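Alanine glyoxylate transaminase (Thermococcus litoralis, PDB 2ZC0) probably transfers the amino group of alanine to glyoxylate with the help of pyridoxal 5'-phosphate, as expected of its aminotransferase family. Local coordinates at residues D45-L48 and I49-V53; V190-M194 and E195-A199; A351-L354 and M355-G359; F382-S386 and K387-P391. All blocks are in the same frame, centred on the assembly; numbering follows the deposited sequence.

Interaction 1: D45-L48 and I49-V53; sequences DPEL and IPRAV
The turn that leads into helix 51-64, at the interface with the second subunit, is closed by Arg51 reaching back to Pro46 and Glu47. One nitrogen, Arg51 NH2, serves both: it donates to the backbone oxygen Pro46 O at 2.9 Å and forms a salt bridge with the carboxylate at Glu47 OE2, also 2.9 Å. The carbonyl oxygen lies in the guanidinium plane, although the nitrogen stands above the carbonyl plane, 67° out of it. The carboxylate is turned almost perpendicular to the guanidinium, 82° between planes, and OE2 is met from above its own plane. The arginine chain bends at chi2 and chi3 (-53°), which turns NH2 back to Pro46 O; CG itself passes 3.4 Å from that oxygen. NH1 of the same arginine donates to Glu63 O of the second subunit, so the guanidinium ties the turn to the dimer partner. Upstream, Asp45 OD1 accepts from Glu47 N at 2.7 Å, an Asx turn, while its OD2 pairs with Lys311. Pro50, the N-cap residue, is the centre of an inverse gamma turn, its ends joined by Arg51 N to Ile49 O at 2.6 Å. Ile49 lays CG1 3.5 Å from Asp45 O.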
loop_
_atom_site.group_PDB
_atom_site.type_symbol
_atom_site.label_atom_id
_atom_site.label_comp_id
_atom_site.label_asym_id
_atom_site.label_seq_id
_atom_site.Cartn_x
_atom_site.Cartn_y
_atom_site.Cartn_z
ATOM N N ASP A 45 -3.853 -27.876 -29.119
ATOM C CA ASP A 45 -4.314 -28.025 -30.504
ATOM C C ASP A 45 -5.828 -28.206 -30.441
ATOM O O ASP A 45 -6.313 -29.145 -29.815
ATOM C CB ASP A 45 -3.699 -29.265 -31.164
ATOM C CG ASP A 45 -3.984 -29.344 -32.667
ATOM O OD1 ASP A 45 -5.089 -28.954 -33.117
ATOM O OD2 ASP A 45 -3.099 -29.820 -33.408
ATOM N N PRO A 46 -6.591 -27.314 -31.089
ATOM C CA PRO A 46 -8.055 -27.406 -31.081
ATOM C C PRO A 46 -8.590 -28.653 -31.777
ATOM O O PRO A 46 -9.744 -29.042 -31.575
ATOM C CB PRO A 46 -8.488 -26.110 -31.768
ATOM C CG PRO A 46 -7.368 -25.860 -32.730
ATOM C CD PRO A 46 -6.138 -26.178 -31.912
ATOM N N GLU A 47 -7.746 -29.279 -32.594
ATOM C CA GLU A 47 -8.129 -30.493 -33.309
ATOM C C GLU A 47 -7.819 -31.736 -32.475
ATOM O O GLU A 47 -8.357 -32.812 -32.734
ATOM C CB GLU A 47 -7.408 -30.577 -34.665
ATOM C CG GLU A 47 -7.711 -29.420 -35.620
ATOM C CD GLU A 47 -9.183 -29.045 -35.637
ATOM O OE1 GLU A 47 -10.038 -29.954 -35.728
ATOM O OE2 GLU A 47 -9.483 -27.834 -35.561
ATOM N N LEU A 48 -6.950 -31.594 -31.475
ATOM C CA LEU A 48 -6.623 -32.728 -30.612
ATOM C C LEU A 48 -7.588 -32.767 -29.431
ATOM O O LEU A 48 -7.561 -33.686 -28.609
ATOM C CB LEU A 48 -5.170 -32.654 -30.119
ATOM C CG LEU A 48 -4.081 -32.813 -31.192
ATOM C CD1 LEU A 48 -2.705 -32.851 -30.545
ATOM C CD2 LEU A 48 -4.326 -34.108 -31.973
ATOM N N ILE A 49 -8.448 -31.759 -29.358
ATOM C CA ILE A 49 -9.449 -31.679 -28.307
ATOM C C ILE A 49 -10.757 -32.166 -28.922
ATOM O O ILE A 49 -11.100 -31.801 -30.047
ATOM C CB ILE A 49 -9.596 -30.228 -27.803
ATOM C CG1 ILE A 49 -8.339 -29.849 -27.008
ATOM C CG2 ILE A 49 -10.872 -30.078 -26.967
ATOM C CD1 ILE A 49 -8.304 -28.417 -26.520
ATOM N N PRO A 50 -11.496 -33.016 -28.197
ATOM C CA PRO A 50 -12.767 -33.550 -28.693
ATOM C C PRO A 50 -13.853 -32.488 -28.732
ATOM O O PRO A 50 -14.846 -32.580 -28.004
ATOM C CB PRO A 50 -13.069 -34.672 -27.701
ATOM C CG PRO A 50 -12.507 -34.135 -26.415
ATOM C CD PRO A 50 -11.189 -33.532 -26.848
ATOM N N ARG A 51 -13.667 -31.480 -29.581
ATOM C CA ARG A 51 -14.648 -30.402 -29.681
ATOM C C ARG A 51 -16.025 -30.982 -29.882
ATOM O O ARG A 51 -16.956 -30.676 -29.134
ATOM C CB ARG A 51 -14.305 -29.455 -30.833
ATOM C CG ARG A 51 -12.962 -28.756 -30.662
ATOM C CD ARG A 51 -12.981 -27.314 -31.176
ATOM N NE ARG A 51 -13.472 -27.182 -32.550
ATOM C CZ ARG A 51 -12.804 -27.560 -33.636
ATOM N NH1 ARG A 51 -13.350 -27.390 -34.829
ATOM N NH2 ARG A 51 -11.593 -28.099 -33.533
ATOM N N ALA A 52 -16.147 -31.831 -30.895
ATOM C CA ALA A 52 -17.417 -32.471 -31.210
ATOM C C ALA A 52 -18.025 -33.066 -29.947
ATOM O O ALA A 52 -19.202 -32.855 -29.660
ATOM C CB ALA A 52 -17.201 -33.552 -32.253
ATOM N N VAL A 53 -17.217 -33.802 -29.193
ATOM C CA VAL A 53 -17.670 -34.423 -27.951
ATOM C C VAL A 53 -18.087 -33.376 -26.928
ATOM O O VAL A 53 -19.167 -33.468 -26.362
ATOM C CB VAL A 53 -16.558 -35.293 -27.317
ATOM C CG1 VAL A 53 -17.027 -35.834 -25.976
ATOM C CG2 VAL A 53 -16.193 -36.439 -28.246
#

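Interaction 2: V190-M194 and E195-A199; sequences VTMSM and ERRKA
Met192 lies across the aliphatic part of Arg197, its SD 3.5 Å from Arg197 CG and its CG 3.7 Å from Arg196 CB. With CG anti to the backbone N (chi1 -167°), the methionine chain runs out over the first turn of helix 194-207. From the other flank Met194, bent at chi2 and chi3, sets SD 3.7 Å from Arg197 CD. Arg197 bends at chi3 (101°) and returns NH1 to Met192 O at 2.7 Å; the oxygen lies in the guanidinium plane, while the donor is tilted 33° from the carbonyl plane. Ser193 is the N-cap: its OG accepts a weak bond from Arg196 N at 3.4 Å, and its carbonyl oxygen takes Arg197 N at 2.9 Å to start the helical pattern. A leucine in place of Arg197 would probably leave Met192 O without this donor and loosen the tie between the loop and the first helical turn. Arg197 NH2 bonds weakly to Val228 O, after the helix, and to Thr183 OG1, in the loop after strand 175-180. Arg196 extends the other way to Asp152 at the end of strand 145-152 and touches Val158 on helix 158-170, tying the helix start to both.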
loop_
_atom_site.group_PDB
_atom_site.type_symbol
_atom_site.label_atom_id
_atom_site.label_comp_id
_atom_site.label_asym_id
_atom_site.label_seq_id
_atom_site.Cartn_x
_atom_site.Cartn_y
_atom_site.Cartn_z
ATOM N N VAL A 190 11.608 -27.284 -19.179
ATOM C CA VAL A 190 12.357 -28.263 -18.393
ATOM C C VAL A 190 11.559 -28.640 -17.147
ATOM O O VAL A 190 10.693 -27.871 -16.709
ATOM C CB VAL A 190 13.710 -27.680 -17.952
ATOM C CG1 VAL A 190 14.516 -27.260 -19.173
ATOM C CG2 VAL A 190 13.486 -26.483 -17.040
ATOM N N THR A 191 11.844 -29.809 -16.578
ATOM C CA THR A 191 11.136 -30.251 -15.385
ATOM C C THR A 191 12.072 -30.611 -14.249
ATOM O O THR A 191 13.039 -31.355 -14.430
ATOM C CB THR A 191 10.246 -31.478 -15.638
ATOM O OG1 THR A 191 11.027 -32.662 -15.511
ATOM C CG2 THR A 191 9.635 -31.425 -17.007
ATOM N N MET A 192 11.769 -30.073 -13.075
ATOM C CA MET A 192 12.553 -30.303 -11.871
ATOM C C MET A 192 12.646 -31.793 -11.566
ATOM O O MET A 192 11.671 -32.530 -11.706
ATOM C CB MET A 192 11.899 -29.578 -10.698
ATOM C CG MET A 192 12.753 -29.479 -9.473
ATOM S SD MET A 192 11.870 -28.632 -8.151
ATOM C CE MET A 192 11.990 -26.963 -8.741
ATOM N N SER A 193 13.827 -32.236 -11.152
ATOM C CA SER A 193 14.032 -33.638 -10.822
ATOM C C SER A 193 13.533 -33.894 -9.401
ATOM O O SER A 193 13.506 -32.978 -8.568
ATOM C CB SER A 193 15.516 -33.994 -10.945
ATOM O OG SER A 193 16.298 -33.342 -9.957
ATOM N N MET A 194 13.136 -35.133 -9.128
ATOM C CA MET A 194 12.638 -35.495 -7.805
ATOM C C MET A 194 13.677 -35.151 -6.741
ATOM O O MET A 194 13.332 -34.769 -5.622
ATOM C CB MET A 194 12.297 -36.993 -7.738
ATOM C CG MET A 194 11.147 -37.451 -8.650
ATOM S SD MET A 194 9.542 -36.645 -8.313
ATOM C CE MET A 194 9.369 -36.940 -6.532
ATOM N N GLU A 195 14.951 -35.279 -7.095
ATOM C CA GLU A 195 16.038 -34.977 -6.168
ATOM C C GLU A 195 15.977 -33.514 -5.709
ATOM O O GLU A 195 16.120 -33.214 -4.524
ATOM C CB GLU A 195 17.382 -35.277 -6.849
ATOM C CG GLU A 195 18.611 -34.668 -6.186
ATOM C CD GLU A 195 19.889 -34.940 -6.979
ATOM O OE1 GLU A 195 19.831 -34.927 -8.233
ATOM O OE2 GLU A 195 20.954 -35.155 -6.350
ATOM N N ARG A 196 15.750 -32.606 -6.656
ATOM C CA ARG A 196 15.673 -31.175 -6.359
ATOM C C ARG A 196 14.359 -30.800 -5.690
ATOM O O ARG A 196 14.295 -29.866 -4.898
ATOM C CB ARG A 196 15.859 -30.373 -7.645
ATOM C CG ARG A 196 17.284 -30.440 -8.152
ATOM C CD ARG A 196 17.512 -29.522 -9.327
ATOM N NE ARG A 196 18.897 -29.579 -9.780
ATOM C CZ ARG A 196 19.368 -28.908 -10.824
ATOM N NH1 ARG A 196 20.647 -29.027 -11.168
ATOM N NH2 ARG A 196 18.562 -28.116 -11.520
ATOM N N ARG A 197 13.317 -31.550 -6.012
ATOM C CA ARG A 197 12.005 -31.328 -5.439
ATOM C C ARG A 197 12.065 -31.582 -3.934
ATOM O O ARG A 197 11.448 -30.857 -3.156
ATOM C CB ARG A 197 10.989 -32.250 -6.122
ATOM C CG ARG A 197 10.815 -31.897 -7.587
ATOM C CD ARG A 197 10.263 -33.032 -8.402
ATOM N NE ARG A 197 8.842 -32.907 -8.674
ATOM C CZ ARG A 197 8.327 -32.624 -9.866
ATOM N NH1 ARG A 197 9.132 -32.434 -10.905
ATOM N NH2 ARG A 197 6.999 -32.537 -10.017
ATOM N N LYS A 198 12.824 -32.589 -3.509
ATOM C CA LYS A 198 12.923 -32.861 -2.079
ATOM C C LYS A 198 13.826 -31.836 -1.408
ATOM O O LYS A 198 13.596 -31.450 -0.256
ATOM C CB LYS A 198 13.456 -34.272 -1.818
ATOM C CG LYS A 198 12.469 -35.403 -2.134
ATOM C CD LYS A 198 11.156 -35.338 -1.311
ATOM C CE LYS A 198 11.342 -35.445 0.222
ATOM N NZ LYS A 198 11.487 -34.131 0.938
ATOM N N ALA A 199 14.848 -31.393 -2.133
ATOM C CA ALA A 199 15.780 -30.404 -1.610
ATOM C C ALA A 199 15.063 -29.056 -1.459
ATOM O O ALA A 199 15.316 -28.311 -0.511
ATOM C CB ALA A 199 16.970 -30.268 -2.555
#

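Interaction 3: A351-L354 and M355-G359; sequences ANEL and MEREG
The guanidinium of Arg357 and the carboxylate of Glu353 meet edge on, their planes only 13° apart, with Glu353 OE2 at the guanidinium edge. Arg357 NH2 donates to that oxygen at 2.8 Å in a salt bridge; the nitrogen comes in on the anti side of the carboxylate oxygen, and OE2 sits 3° out of the guanidinium plane. The residues are one helical turn apart near the end of helix 347-357, and their side chains lie alongside each other, pointing the same way: Glu353 CG rests 3.5 Å from Arg357 CD. A bend at chi3 (69°) turns the arginine's end toward the glutamate, whose chain is extended beyond CG. Arg357 N also donates to Glu353 O at 2.9 Å. On another side of the helix Leu354 crosses Glu358 at about a right angle, CD2 3.7 Å from Glu358 CB. Leu354 O takes Glu358 N at 3.0 Å and, weakly, Gly359 N at 3.1 Å, where the chain leaves helical geometry at Gly359 with positive phi. Leu354 also packs on Leu397 and Leu400 of helix 389-404. With an alanine at Glu353, Arg357 would probably have less to fix its rotation, although NH2 keeps a second salt bridge to Glu403. Glu358 likewise pairs with Lys396 and Lys399. Charges of both signs thus line the seam between the two helices; Arg357 NH2 bonds to two carboxylates, Glu353 and Glu403, and its charge is likely to favour the ionised form of both.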
loop_
_atom_site.group_PDB
_atom_site.type_symbol
_atom_site.label_atom_id
_atom_site.label_comp_id
_atom_site.label_asym_id
_atom_site.label_seq_id
_atom_site.Cartn_x
_atom_site.Cartn_y
_atom_site.Cartn_z
ATOM N N ALA A 351 12.607 -12.003 -33.725
ATOM C CA ALA A 351 11.241 -12.494 -33.768
ATOM C C ALA A 351 10.411 -11.638 -34.723
ATOM O O ALA A 351 9.544 -12.152 -35.425
ATOM C CB ALA A 351 10.635 -12.482 -32.374
ATOM N N ASN A 352 10.682 -10.336 -34.756
ATOM C CA ASN A 352 9.955 -9.432 -35.648
ATOM C C ASN A 352 10.335 -9.706 -37.096
ATOM O O ASN A 352 9.477 -9.810 -37.969
ATOM C CB ASN A 352 10.271 -7.968 -35.320
ATOM C CG ASN A 352 9.598 -7.493 -34.046
ATOM O OD1 ASN A 352 8.372 -7.460 -33.951
ATOM N ND2 ASN A 352 10.403 -7.116 -33.059
ATOM N N GLU A 353 11.633 -9.829 -37.344
ATOM C CA GLU A 353 12.121 -10.087 -38.687
ATOM C C GLU A 353 11.601 -11.422 -39.203
ATOM O O GLU A 353 11.307 -11.560 -40.390
ATOM C CB GLU A 353 13.648 -10.080 -38.700
ATOM C CG GLU A 353 14.248 -9.590 -40.008
ATOM C CD GLU A 353 15.758 -9.454 -39.934
ATOM O OE1 GLU A 353 16.251 -8.895 -38.928
ATOM O OE2 GLU A 353 16.450 -9.896 -40.881
ATOM N N LEU A 354 11.473 -12.399 -38.309
ATOM C CA LEU A 354 10.992 -13.724 -38.687
ATOM C C LEU A 354 9.529 -13.625 -39.109
ATOM O O LEU A 354 9.118 -14.189 -40.126
ATOM C CB LEU A 354 11.113 -14.692 -37.501
ATOM C CG LEU A 354 11.324 -16.194 -37.743
ATOM C CD1 LEU A 354 10.977 -16.957 -36.473
ATOM C CD2 LEU A 354 10.461 -16.681 -38.889
ATOM N N MET A 355 8.755 -12.896 -38.311
ATOM C CA MET A 355 7.335 -12.709 -38.558
ATOM C C MET A 355 7.089 -11.918 -39.839
ATOM O O MET A 355 6.102 -12.146 -40.538
ATOM C CB MET A 355 6.699 -11.984 -37.368
ATOM C CG MET A 355 5.183 -12.041 -37.341
ATOM S SD MET A 355 4.469 -11.388 -35.814
ATOM C CE MET A 355 3.142 -10.385 -36.460
ATOM N N GLU A 356 7.998 -10.999 -40.148
ATOM C CA GLU A 356 7.883 -10.159 -41.338
ATOM C C GLU A 356 8.328 -10.819 -42.638
ATOM O O GLU A 356 7.619 -10.765 -43.644
ATOM C CB GLU A 356 8.683 -8.872 -41.148
ATOM C CG GLU A 356 8.042 -7.854 -40.232
ATOM C CD GLU A 356 8.861 -6.582 -40.139
ATOM O OE1 GLU A 356 9.278 -6.070 -41.204
ATOM O OE2 GLU A 356 9.086 -6.091 -39.009
ATOM N N ARG A 357 9.500 -11.444 -42.612
ATOM C CA ARG A 357 10.055 -12.082 -43.798
ATOM C C ARG A 357 9.542 -13.491 -44.093
ATOM O O ARG A 357 9.230 -13.807 -45.241
ATOM C CB ARG A 357 11.585 -12.088 -43.696
ATOM C CG ARG A 357 12.155 -10.708 -43.393
ATOM C CD ARG A 357 13.667 -10.706 -43.239
ATOM N NE ARG A 357 14.360 -10.956 -44.500
ATOM C CZ ARG A 357 15.675 -10.845 -44.663
ATOM N NH1 ARG A 357 16.221 -11.094 -45.845
ATOM N NH2 ARG A 357 16.444 -10.477 -43.645
ATOM N N GLU A 358 9.445 -14.339 -43.074
ATOM C CA GLU A 358 8.983 -15.706 -43.299
ATOM C C GLU A 358 7.527 -15.952 -42.896
ATOM O O GLU A 358 6.929 -16.955 -43.289
ATOM C CB GLU A 358 9.886 -16.703 -42.562
ATOM C CG GLU A 358 11.373 -16.631 -42.916
ATOM C CD GLU A 358 11.658 -16.877 -44.393
ATOM O OE1 GLU A 358 11.024 -17.778 -44.984
ATOM O OE2 GLU A 358 12.530 -16.176 -44.956
ATOM N N GLY A 359 6.954 -15.048 -42.113
ATOM C CA GLY A 359 5.576 -15.229 -41.698
ATOM C C GLY A 359 5.383 -16.291 -40.626
ATOM O O GLY A 359 4.338 -16.940 -40.571
#

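Interaction 4: F382-S386 and K387-P391; sequences FSRPS and KEEIP
Glu389 OE1 is gripped by three groups: Ser386 N, Ser386 OG and Arg384 NH2. The backbone Ser386 N donates to it at 3.2 Å along an almost straight line, 173° at the hydrogen, using the anti lone pair of the oxygen. Arg384 NH2 stands 3.2 Å from the same oxygen in a salt bridge, approaching obliquely, with guanidinium and carboxylate planes 73° apart. The third bond, from Ser386 OG, is weak at 3.4 Å. In return Ser386 OG accepts from Glu389 N at 2.9 Å, which completes a capping box at the start of helix 389-404. The hydroxyl takes the position between backbone N and carbonyl carbon (chi1 65°), which points it at Glu389 N and within 3.0 Å of Glu389 CG. Ser386 O also receives Ile390 N at 3.2 Å. On the apolar side Ile390 sets CG1 3.8 Å from Pro385 CG, while its CD1 reaches Phe382 CB. Around the cap, Arg384 NH1 donates to Ser38 O, and Lys387 forms a salt bridge with Glu310 of helix 295-322. Each half of the box thus supplies a side-chain acceptor for the other's backbone N-H, at a helix end where such groups lack the usual carbonyl partners. The nearby arginine and the two Ser386 donors probably stabilise the negative charge of Glu389.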
loop_
_atom_site.group_PDB
_atom_site.type_symbol
_atom_site.label_atom_id
_atom_site.label_comp_id
_atom_site.label_asym_id
_atom_site.label_seq_id
_atom_site.Cartn_x
_atom_site.Cartn_y
_atom_site.Cartn_z
ATOM N N PHE A 382 4.960 -26.100 -29.580
ATOM C CA PHE A 382 4.659 -27.169 -30.535
ATOM C C PHE A 382 3.268 -27.787 -30.374
ATOM O O PHE A 382 2.881 -28.661 -31.150
ATOM C CB PHE A 382 5.723 -28.287 -30.481
ATOM C CG PHE A 382 5.954 -28.859 -29.116
ATOM C CD1 PHE A 382 6.939 -28.336 -28.290
ATOM C CD2 PHE A 382 5.195 -29.921 -28.656
ATOM C CE1 PHE A 382 7.167 -28.868 -27.016
ATOM C CE2 PHE A 382 5.407 -30.459 -27.390
ATOM C CZ PHE A 382 6.399 -29.930 -26.566
ATOM N N SER A 383 2.507 -27.321 -29.391
ATOM C CA SER A 383 1.175 -27.866 -29.165
ATOM C C SER A 383 0.123 -27.419 -30.177
ATOM O O SER A 383 -0.693 -28.237 -30.623
ATOM C CB SER A 383 0.698 -27.542 -27.737
ATOM O OG SER A 383 0.661 -26.147 -27.485
ATOM N N ARG A 384 0.144 -26.144 -30.564
ATOM C CA ARG A 384 -0.856 -25.621 -31.505
ATOM C C ARG A 384 -0.604 -25.887 -32.990
ATOM O O ARG A 384 -1.488 -26.381 -33.701
ATOM C CB ARG A 384 -1.032 -24.114 -31.311
ATOM C CG ARG A 384 -2.409 -23.634 -31.705
ATOM C CD ARG A 384 -2.366 -22.366 -32.524
ATOM N NE ARG A 384 -2.173 -22.622 -33.951
ATOM C CZ ARG A 384 -0.992 -22.732 -34.555
ATOM N NH1 ARG A 384 0.127 -22.606 -33.850
ATOM N NH2 ARG A 384 -0.934 -22.960 -35.869
ATOM N N PRO A 385 0.592 -25.540 -33.492
ATOM C CA PRO A 385 0.850 -25.790 -34.917
ATOM C C PRO A 385 0.645 -27.258 -35.307
ATOM O O PRO A 385 0.922 -28.163 -34.522
ATOM C CB PRO A 385 2.289 -25.325 -35.090
ATOM C CG PRO A 385 2.887 -25.585 -33.740
ATOM C CD PRO A 385 1.815 -25.088 -32.809
ATOM N N SER A 386 0.135 -27.481 -36.513
ATOM C CA SER A 386 -0.113 -28.832 -37.016
ATOM C C SER A 386 1.189 -29.619 -37.187
ATOM O O SER A 386 2.275 -29.040 -37.200
ATOM C CB SER A 386 -0.815 -28.758 -38.374
ATOM O OG SER A 386 0.039 -28.166 -39.342
ATOM N N LYS A 387 1.068 -30.940 -37.317
ATOM C CA LYS A 387 2.230 -31.806 -37.530
ATOM C C LYS A 387 3.021 -31.295 -38.732
ATOM O O LYS A 387 4.248 -31.271 -38.726
ATOM C CB LYS A 387 1.777 -33.242 -37.810
ATOM C CG LYS A 387 1.855 -34.177 -36.614
ATOM C CD LYS A 387 1.213 -35.524 -36.919
ATOM C CE LYS A 387 1.948 -36.272 -38.025
ATOM N NZ LYS A 387 3.277 -36.781 -37.585
ATOM N N GLU A 388 2.275 -30.871 -39.746
ATOM C CA GLU A 388 2.800 -30.354 -41.007
ATOM C C GLU A 388 3.494 -28.985 -40.878
ATOM O O GLU A 388 4.601 -28.797 -41.389
ATOM C CB GLU A 388 1.630 -30.266 -42.002
ATOM C CG GLU A 388 1.958 -30.465 -43.482
ATOM C CD GLU A 388 2.467 -29.206 -44.163
ATOM O OE1 GLU A 388 1.931 -28.108 -43.879
ATOM O OE2 GLU A 388 3.392 -29.321 -44.998
ATOM N N GLU A 389 2.840 -28.041 -40.200
ATOM C CA GLU A 389 3.372 -26.687 -40.023
ATOM C C GLU A 389 4.691 -26.606 -39.259
ATOM O O GLU A 389 5.542 -25.768 -39.564
ATOM C CB GLU A 389 2.349 -25.797 -39.311
ATOM C CG GLU A 389 1.117 -25.446 -40.123
ATOM C CD GLU A 389 0.170 -24.515 -39.374
ATOM O OE1 GLU A 389 -0.324 -24.905 -38.290
ATOM O OE2 GLU A 389 -0.082 -23.392 -39.867
ATOM N N ILE A 390 4.859 -27.464 -38.260
ATOM C CA ILE A 390 6.077 -27.437 -37.461
ATOM C C ILE A 390 7.374 -27.486 -38.280
ATOM O O ILE A 390 8.212 -26.600 -38.158
ATOM C CB ILE A 390 6.069 -28.567 -36.412
ATOM C CG1 ILE A 390 4.913 -28.343 -35.438
ATOM C CG2 ILE A 390 7.389 -28.607 -35.669
ATOM C CD1 ILE A 390 4.755 -29.439 -34.400
ATOM N N PRO A 391 7.552 -28.510 -39.134
ATOM C CA PRO A 391 8.787 -28.583 -39.932
ATOM C C PRO A 391 8.994 -27.351 -40.805
ATOM O O PRO A 391 10.092 -26.801 -40.875
ATOM C CB PRO A 391 8.586 -29.849 -40.762
ATOM C CG PRO A 391 7.708 -30.698 -39.865
ATOM C CD PRO A 391 6.702 -29.690 -39.380
#

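Overall arrangement
Three of the four contacts sit where a loop enters a helix: interactions 1, 2 and 4 begin helices 51-64, 194-207 and 389-404, whereas interaction 3 lies at the end of helix 347-357. Interaction 4 closes its entry with a capping box, interactions 1 and 2 with an arginine turned back to a carbonyl. Interaction 1 alone combines this with bonds to the second subunit. Interactions 1 and 4 touch, Asp45 CB lying 3.2 Å from Ser383 O, and both meet Lys311 of helix 295-322. Interactions 3 and 4 share helix 389-404, their centres about 17 Å apart. Each contact mixes buried and exposed residues; interaction 2 stands apart, about 30 Å from interaction 4 between centres.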